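Local coordinates for HydG protein (Carboxydothermus hydrogenoformans, PDB 4RTB) that belongs to the radical SAM enzymes, carries a [4Fe-4S] cluster with S-adenosylmethionine, and acts in [FeFe]-hydrogenase maturation as a CO/CN synthase, at residues E75-L80 / F306-A311; R85-E90 / L312-L317. One frame throughout, in Å; residues are numbered along the deposited sequence.

Contact 1 (E75-L80 / F306-A311); sequences ELDQIL and FKKIVA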
ATOM      1  N   GLU A  75      -0.931 -23.531  16.604  1.00 96.59           N
ATOM      2  CA  GLU A  75       0.520 -23.404  16.694  1.00 97.31           C
ATOM      3  C   GLU A  75       1.077 -22.619  15.514  1.00 99.38           C
ATOM      4  O   GLU A  75       1.793 -21.633  15.696  1.00101.71           O
ATOM      5  CB  GLU A  75       1.180 -24.785  16.759  1.00 97.20           C
ATOM      6  N   LEU A  76       0.722 -23.058  14.308  1.00 99.59           N
ATOM      7  CA  LEU A  76       1.201 -22.449  13.071  1.00 91.47           C
ATOM      8  C   LEU A  76       0.885 -20.956  12.994  1.00 87.80           C
ATOM      9  O   LEU A  76       1.755 -20.144  12.681  1.00 82.46           O
ATOM     10  CB  LEU A  76       0.596 -23.168  11.865  1.00 89.23           C
ATOM     11  CG  LEU A  76       0.989 -22.650  10.483  1.00 89.65           C
ATOM     12  CD1 LEU A  76       2.467 -22.898  10.216  1.00 86.08           C
ATOM     13  CD2 LEU A  76       0.125 -23.297   9.410  1.00 93.65           C
ATOM     14  N   ASP A  77      -0.361 -20.599  13.287  1.00 93.34           N
ATOM     15  CA  ASP A  77      -0.794 -19.209  13.216  1.00100.17           C
ATOM     16  C   ASP A  77      -0.102 -18.352  14.272  1.00102.78           C
ATOM     17  O   ASP A  77       0.348 -17.241  13.979  1.00102.49           O
ATOM     18  CB  ASP A  77      -2.316 -19.117  13.366  1.00106.59           C
ATOM     19  CG  ASP A  77      -3.052 -19.871  12.275  1.00112.41           C
ATOM     20  OD1 ASP A  77      -2.398 -20.640  11.539  1.00114.23           O
ATOM     21  OD2 ASP A  77      -4.284 -19.708  12.162  1.00114.43           O
ATOM     22  N   GLN A  78      -0.011 -18.873  15.494  1.00104.40           N
ATOM     23  CA  GLN A  78       0.639 -18.151  16.585  1.00105.92           C
ATOM     24  C   GLN A  78       2.126 -17.890  16.320  1.00 96.04           C
ATOM     25  O   GLN A  78       2.614 -16.777  16.540  1.00 95.26           O
ATOM     26  CB  GLN A  78       0.470 -18.913  17.903  1.00118.62           C
ATOM     27  CG  GLN A  78      -0.683 -18.429  18.780  1.00125.86           C
ATOM     28  CD  GLN A  78      -2.047 -18.912  18.313  1.00132.20           C
ATOM     29  OE1 GLN A  78      -2.405 -18.774  17.144  1.00137.17           O
ATOM     30  NE2 GLN A  78      -2.817 -19.481  19.235  1.00130.39           N
ATOM     31  N   ILE A  79       2.844 -18.908  15.847  1.00 87.96           N
ATOM     32  CA  ILE A  79       4.271 -18.745  15.570  1.00 86.81           C
ATOM     33  C   ILE A  79       4.484 -17.859  14.337  1.00 86.74           C
ATOM     34  O   ILE A  79       5.439 -17.074  14.280  1.00 86.25           O
ATOM     35  CB  ILE A  79       4.986 -20.115  15.382  1.00 94.63           C
ATOM     36  CG1 ILE A  79       6.499 -19.927  15.222  1.00 92.32           C
ATOM     37  CG2 ILE A  79       4.422 -20.881  14.195  1.00 97.77           C
ATOM     38  CD1 ILE A  79       7.179 -19.299  16.419  1.00 85.46           C
ATOM     39  N   LEU A  80       3.581 -17.970  13.366  1.00 82.95           N
ATOM     40  CA  LEU A  80       3.624 -17.120  12.182  1.00 75.33           C
ATOM     41  C   LEU A  80       3.498 -15.654  12.572  1.00 76.23           C
ATOM     42  O   LEU A  80       4.330 -14.826  12.190  1.00 81.11           O
ATOM     43  CB  LEU A  80       2.514 -17.504  11.201  1.00 75.71           C
ATOM     44  CG  LEU A  80       2.217 -16.559  10.033  1.00 77.75           C
ATOM     45  CD1 LEU A  80       3.399 -16.458   9.083  1.00 76.74           C
ATOM     46  CD2 LEU A  80       0.965 -17.011   9.294  1.00 72.14           C
ATOM     47  N   PHE A 306      -6.599 -12.655   6.469  1.00 73.52           N
ATOM     48  CA  PHE A 306      -6.003 -11.373   6.102  1.00 70.49           C
ATOM     49  C   PHE A 306      -4.716 -11.118   6.889  1.00 74.99           C
ATOM     50  O   PHE A 306      -3.656 -10.820   6.309  1.00 72.41           O
ATOM     51  CB  PHE A 306      -6.999 -10.238   6.345  1.00 68.18           C
ATOM     52  CG  PHE A 306      -6.704  -8.993   5.564  1.00 71.10           C
ATOM     53  CD1 PHE A 306      -6.149  -9.071   4.297  1.00 78.97           C
ATOM     54  CD2 PHE A 306      -6.980  -7.744   6.094  1.00 67.57           C
ATOM     55  CE1 PHE A 306      -5.879  -7.927   3.571  1.00 78.34           C
ATOM     56  CE2 PHE A 306      -6.710  -6.596   5.377  1.00 72.65           C
ATOM     57  CZ  PHE A 306      -6.158  -6.686   4.111  1.00 80.05           C
ATOM     58  N   LYS A 307      -4.822 -11.242   8.212  1.00 82.00           N
ATOM     59  CA  LYS A 307      -3.669 -11.113   9.096  1.00 79.59           C
ATOM     60  C   LYS A 307      -2.571 -12.079   8.654  1.00 75.48           C
ATOM     61  O   LYS A 307      -1.383 -11.742   8.683  1.00 62.70           O
ATOM     62  CB  LYS A 307      -4.076 -11.368  10.550  1.00 80.45           C
ATOM     63  CG  LYS A 307      -5.013 -10.304  11.121  1.00 82.65           C
ATOM     64  CD  LYS A 307      -6.047 -10.886  12.089  1.00 86.18           C
ATOM     65  CE  LYS A 307      -5.446 -11.261  13.435  1.00 85.51           C
ATOM     66  NZ  LYS A 307      -6.502 -11.686  14.404  1.00 91.24           N
ATOM     67  N   LYS A 308      -2.978 -13.267   8.218  1.00 69.38           N
ATOM     68  CA  LYS A 308      -2.042 -14.234   7.654  1.00 74.11           C
ATOM     69  C   LYS A 308      -1.348 -13.722   6.390  1.00 77.90           C
ATOM     70  O   LYS A 308      -0.159 -13.980   6.190  1.00 77.23           O
ATOM     71  CB  LYS A 308      -2.753 -15.549   7.343  1.00 82.23           C
ATOM     72  CG  LYS A 308      -2.582 -16.613   8.398  1.00 88.93           C
ATOM     73  CD  LYS A 308      -3.147 -17.928   7.911  1.00 90.91           C
ATOM     74  CE  LYS A 308      -2.707 -19.071   8.794  1.00 93.58           C
ATOM     75  NZ  LYS A 308      -3.280 -20.355   8.318  1.00 96.78           N
ATOM     76  N   ILE A 309      -2.082 -13.009   5.535  1.00 75.24           N
ATOM     77  CA  ILE A 309      -1.477 -12.490   4.312  1.00 74.01           C
ATOM     78  C   ILE A 309      -0.442 -11.433   4.651  1.00 75.54           C
ATOM     79  O   ILE A 309       0.678 -11.488   4.151  1.00 77.69           O
ATOM     80  CB  ILE A 309      -2.491 -11.863   3.326  1.00 76.37           C
ATOM     81  CG1 ILE A 309      -3.837 -12.577   3.358  1.00 78.20           C
ATOM     82  CG2 ILE A 309      -1.932 -11.903   1.911  1.00 75.50           C
ATOM     83  CD1 ILE A 309      -4.873 -11.942   2.455  1.00 76.04           C
ATOM     84  N   VAL A 310      -0.803 -10.469   5.497  1.00 74.99           N
ATOM     85  CA  VAL A 310       0.147  -9.398   5.811  1.00 75.02           C
ATOM     86  C   VAL A 310       1.344  -9.948   6.593  1.00 76.37           C
ATOM     87  O   VAL A 310       2.460  -9.422   6.490  1.00 72.91           O
ATOM     88  CB  VAL A 310      -0.513  -8.235   6.606  1.00 72.57           C
ATOM     89  CG1 VAL A 310      -1.979  -8.096   6.231  1.00 70.03           C
ATOM     90  CG2 VAL A 310      -0.355  -8.418   8.111  1.00 80.39           C
ATOM     91  N   ALA A 311       1.115 -11.020   7.348  1.00 76.67           N
ATOM     92  CA  ALA A 311       2.183 -11.648   8.115  1.00 74.53           C
ATOM     93  C   ALA A 311       3.165 -12.328   7.177  1.00 74.03           C
ATOM     94  O   ALA A 311       4.370 -12.078   7.234  1.00 74.44           O
ATOM     95  CB  ALA A 311       1.616 -12.647   9.106  1.00 78.74           C
TER
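K308 stretches from its helix across the flank of L80 to the carboxylate of D77, and with A311 these residues join two helix faces that are both buried. The side chain of K308 meets that of L80 at about a right angle, its CG lying 3.7 Å from CD2 of L80. Beyond CG the lysine chain is extended, which carries its ammonium end past the leucine and in among polar groups. As modelled, NZ makes a salt bridge with D77, at 3.4 Å from OD1, a stronger one with D72, and hydrogen bonds to the carbonyls of A68 and N71, which sets it among oxygens where helix 62-70 ends and the turn into helix 74-91 begins; a clash elsewhere makes the position of NZ, and so the details of these bonds, doubtful. D77 in turn is hydrogen-bonded through OD2 to NE2 of H304, one helical turn before K308. L80 contributes the apolar half of the contact: its CB is directed toward helix 303-316, and with CG anti to the backbone N (chi1 168°), CG comes to 4.1 Å from CB of A311. The CA atoms of L80 and A311 are 7.0 Å apart. The axes of the two segments pass 10.9 Å from each other and cross at 47°, both helices running in broadly the same direction. F81 of helix 74-91 covers K308 and A311 further, helix 43-56 backs segment 75-80 through L76 and I79, and helix 330-339 flanks segment 306-311 at F306 and V310.

Contact 2 (R85-E90 / L312-L317); sequences RKVKEE and LLRIML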
ATOM      1  N   ARG A  85       5.554 -10.111  13.717  1.00 83.65           N
ATOM      2  CA  ARG A  85       5.746  -8.974  14.614  1.00 81.70           C
ATOM      3  C   ARG A  85       7.228  -8.750  14.888  1.00 69.34           C
ATOM      4  O   ARG A  85       7.689  -7.603  14.969  1.00 68.88           O
ATOM      5  CB  ARG A  85       4.994  -9.179  15.936  1.00 82.27           C
ATOM      6  CG  ARG A  85       3.492  -9.408  15.789  1.00 86.19           C
ATOM      7  CD  ARG A  85       2.765  -9.381  17.137  1.00 95.24           C
ATOM      8  NE  ARG A  85       1.318  -9.510  16.962  1.00103.24           N
ATOM      9  CZ  ARG A  85       0.554 -10.393  17.597  1.00105.21           C
ATOM     10  NH1 ARG A  85       1.088 -11.234  18.473  1.00 99.73           N
ATOM     11  NH2 ARG A  85      -0.751 -10.431  17.359  1.00108.71           N
ATOM     12  N   LYS A  86       7.974  -9.843  15.026  1.00 77.96           N
ATOM     13  CA  LYS A  86       9.399  -9.724  15.311  1.00 83.05           C
ATOM     14  C   LYS A  86      10.129  -9.047  14.154  1.00 76.29           C
ATOM     15  O   LYS A  86      10.950  -8.154  14.364  1.00 73.70           O
ATOM     16  CB  LYS A  86      10.019 -11.092  15.602  1.00 90.10           C
ATOM     17  CG  LYS A  86      11.339 -11.004  16.348  1.00 97.99           C
ATOM     18  CD  LYS A  86      11.344 -11.907  17.568  0.07105.44           C
ATOM     19  CE  LYS A  86      11.752 -13.320  17.199  1.00109.33           C
ATOM     20  NZ  LYS A  86      13.177 -13.376  16.770  1.00111.16           N
ATOM     21  N   VAL A  87       9.807  -9.469  12.935  1.00 75.63           N
ATOM     22  CA  VAL A  87      10.408  -8.911  11.726  1.00 78.07           C
ATOM     23  C   VAL A  87      10.042  -7.440  11.516  1.00 76.75           C
ATOM     24  O   VAL A  87      10.916  -6.595  11.246  1.00 67.14           O
ATOM     25  CB  VAL A  87       9.979  -9.722  10.489  1.00 83.68           C
ATOM     26  CG1 VAL A  87      10.388  -9.016   9.209  1.00 66.96           C
ATOM     27  CG2 VAL A  87      10.563 -11.127  10.549  1.00 85.91           C
ATOM     28  N   LYS A  88       8.751  -7.139  11.645  1.00 66.62           N
ATOM     29  CA  LYS A  88       8.271  -5.770  11.496  1.00 65.34           C
ATOM     30  C   LYS A  88       8.957  -4.860  12.504  1.00 81.23           C
ATOM     31  O   LYS A  88       9.334  -3.733  12.174  1.00 65.08           O
ATOM     32  CB  LYS A  88       6.750  -5.704  11.659  1.00 68.07           C
ATOM     33  CG  LYS A  88       6.126  -4.387  11.193  1.00 76.20           C
ATOM     34  CD  LYS A  88       6.031  -3.369  12.322  1.00 83.19           C
ATOM     35  CE  LYS A  88       5.838  -1.959  11.782  1.00 83.33           C
ATOM     36  NZ  LYS A  88       4.636  -1.846  10.916  1.00 80.05           N
ATOM     37  N   GLU A  89       9.123  -5.351  13.730  1.00 85.07           N
ATOM     38  CA  GLU A  89       9.824  -4.592  14.761  1.00 86.43           C
ATOM     39  C   GLU A  89      11.302  -4.412  14.421  1.00 81.77           C
ATOM     40  O   GLU A  89      11.861  -3.332  14.608  1.00 77.76           O
ATOM     41  CB  GLU A  89       9.680  -5.279  16.122  1.00101.57           C
ATOM     42  CG  GLU A  89       8.675  -4.625  17.061  1.00108.47           C
ATOM     43  N   GLU A  90      11.925  -5.473  13.915  1.00 84.54           N
ATOM     44  CA  GLU A  90      13.356  -5.462  13.626  1.00 87.10           C
ATOM     45  C   GLU A  90      13.725  -4.489  12.509  1.00 87.52           C
ATOM     46  O   GLU A  90      14.770  -3.841  12.575  1.00 88.10           O
ATOM     47  CB  GLU A  90      13.838  -6.873  13.269  1.00 91.30           C
ATOM     48  CG  GLU A  90      14.457  -7.628  14.439  1.00106.25           C
ATOM     49  CD  GLU A  90      14.360  -9.137  14.289  1.00114.79           C
ATOM     50  OE1 GLU A  90      13.967  -9.606  13.200  1.00117.03           O
ATOM     51  OE2 GLU A  90      14.669  -9.852  15.266  1.00117.84           O
ATOM     52  N   LEU A 312       2.635 -13.189   6.314  1.00 75.50           N
ATOM     53  CA  LEU A 312       3.445 -13.904   5.338  1.00 73.17           C
ATOM     54  C   LEU A 312       4.186 -12.954   4.406  1.00 74.44           C
ATOM     55  O   LEU A 312       5.339 -13.184   4.069  1.00 73.97           O
ATOM     56  CB  LEU A 312       2.573 -14.859   4.530  1.00 68.29           C
ATOM     57  CG  LEU A 312       2.299 -16.183   5.236  1.00 64.64           C
ATOM     58  CD1 LEU A 312       1.122 -16.890   4.604  1.00 65.64           C
ATOM     59  CD2 LEU A 312       3.541 -17.058   5.186  1.00 65.42           C
ATOM     60  N   LEU A 313       3.520 -11.885   3.992  1.00 68.97           N
ATOM     61  CA  LEU A 313       4.154 -10.877   3.157  1.00 69.56           C
ATOM     62  C   LEU A 313       5.285 -10.181   3.903  1.00 75.67           C
ATOM     63  O   LEU A 313       6.359  -9.958   3.340  1.00 59.69           O
ATOM     64  CB  LEU A 313       3.125  -9.856   2.677  1.00 68.63           C
ATOM     65  CG  LEU A 313       2.421 -10.210   1.367  1.00 67.90           C
ATOM     66  CD1 LEU A 313       0.966  -9.808   1.428  1.00 64.26           C
ATOM     67  CD2 LEU A 313       3.113  -9.531   0.195  1.00 68.00           C
ATOM     68  N   ARG A 314       5.051  -9.846   5.169  1.00 79.25           N
ATOM     69  CA  ARG A 314       6.092  -9.210   5.969  1.00 77.77           C
ATOM     70  C   ARG A 314       7.306 -10.122   6.156  1.00 79.44           C
ATOM     71  O   ARG A 314       8.449  -9.667   6.080  1.00 78.01           O
ATOM     72  CB  ARG A 314       5.548  -8.783   7.335  1.00 73.20           C
ATOM     73  CG  ARG A 314       6.618  -8.303   8.319  1.00 60.10           C
ATOM     74  CD  ARG A 314       7.015  -6.838   8.119  1.00 90.50           C
ATOM     75  NE  ARG A 314       7.655  -6.580   6.832  1.00 90.47           N
ATOM     76  CZ  ARG A 314       7.183  -5.738   5.919  1.00 85.71           C
ATOM     77  NH1 ARG A 314       6.068  -5.061   6.153  1.00 83.26           N
ATOM     78  NH2 ARG A 314       7.830  -5.569   4.776  1.00 87.05           N
ATOM     79  N   ILE A 315       7.061 -11.408   6.388  1.00 79.05           N
ATOM     80  CA  ILE A 315       8.152 -12.335   6.668  1.00 76.96           C
ATOM     81  C   ILE A 315       8.874 -12.759   5.383  1.00 77.92           C
ATOM     82  O   ILE A 315      10.058 -13.089   5.413  1.00 77.53           O
ATOM     83  CB  ILE A 315       7.644 -13.584   7.454  1.00 87.61           C
ATOM     84  CG1 ILE A 315       8.813 -14.393   8.031  1.00 96.61           C
ATOM     85  CG2 ILE A 315       6.738 -14.450   6.595  1.00 83.31           C
ATOM     86  CD1 ILE A 315       9.204 -15.619   7.214  1.00 98.22           C
ATOM     87  N   MET A 316       8.174 -12.713   4.252  1.00 81.96           N
ATOM     88  CA  MET A 316       8.772 -13.108   2.978  1.00 79.96           C
ATOM     89  C   MET A 316       9.535 -11.969   2.308  1.00 82.41           C
ATOM     90  O   MET A 316      10.620 -12.177   1.768  1.00 85.19           O
ATOM     91  CB  MET A 316       7.703 -13.654   2.025  1.00 75.70           C
ATOM     92  CG  MET A 316       7.133 -15.024   2.406  1.00 72.94           C
ATOM     93  SD  MET A 316       8.139 -16.447   1.937  1.00100.61           S
ATOM     94  CE  MET A 316       9.437 -16.393   3.164  1.00 90.41           C
ATOM     95  N   LEU A 317       8.967 -10.768   2.342  1.00 77.38           N
ATOM     96  CA  LEU A 317       9.637  -9.589   1.801  1.00 77.03           C
ATOM     97  C   LEU A 317       9.830  -8.554   2.900  1.00 80.12           C
ATOM     98  O   LEU A 317       9.099  -7.565   2.961  1.00 77.82           O
ATOM     99  CB  LEU A 317       8.832  -8.998   0.648  1.00 77.15           C
ATOM    100  CG  LEU A 317       8.396 -10.005  -0.413  1.00 71.96           C
ATOM    101  CD1 LEU A 317       7.093  -9.561  -1.052  1.00 62.42           C
ATOM    102  CD2 LEU A 317       9.484 -10.186  -1.461  1.00 69.72           C
TER
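V87 and K88 pack against the aliphatic part of R314, and this is the close-fitting side of the contact. CG1 of V87 lies 3.9 Å from CG of R314 and 3.7 Å from its backbone O, and it sits at the edge of the guanidinium group, near its plane. The arginine chain leaves with CG anti to the backbone N (chi1 171°) and then bends at chi2 and chi3, bringing CD to 3.7 Å from CB of K88. The two cationic ends remain apart, with NZ of K88 5.9 Å from NH1 of R314. NZ is hydrogen-bonded to the carbonyl of V337, near the end of helix 330-339, while NH1 has a weak hydrogen bond to that of G340 just beyond it; these carbonyls would be expected to ease the nearness of two like charges. The looser side is formed by V87 and I315, both partly exposed, where CG2 of V87 and CG1 of I315 are 4.5 Å apart. The segment axes cross at 54° and pass 9.0 Å apart. P318 touches V87 beyond the end of helix 303-316, Y92 lies on R314, strand 321-324 meets L313 and R314 through I322, and helices 62-70 and 257-275 pack on L312 and M316.

Overall arrangement
Contacts 1 and 2 are successive parts of one interface between helix 74-91 and helix 303-316, their centres about 11 Å apart. The segments alternate along the chain, 75-80 and 85-90 preceding 306-311 and 312-317, and contact 1 lies nearer the N-terminal end of both helices. Packing of L80 CD1 on L312 CD2, at 3.9 Å, joins the two. The segments lie closer together at contact 2. Helix 303-316 connects parallel strands 281-283 and 321-324, as an outer helix of the radical SAM barrel; the interface lays helix 74-91, which leads into strand 95-105 of the parallel sheet, against this outer helix, away from the annotated cofactor sites.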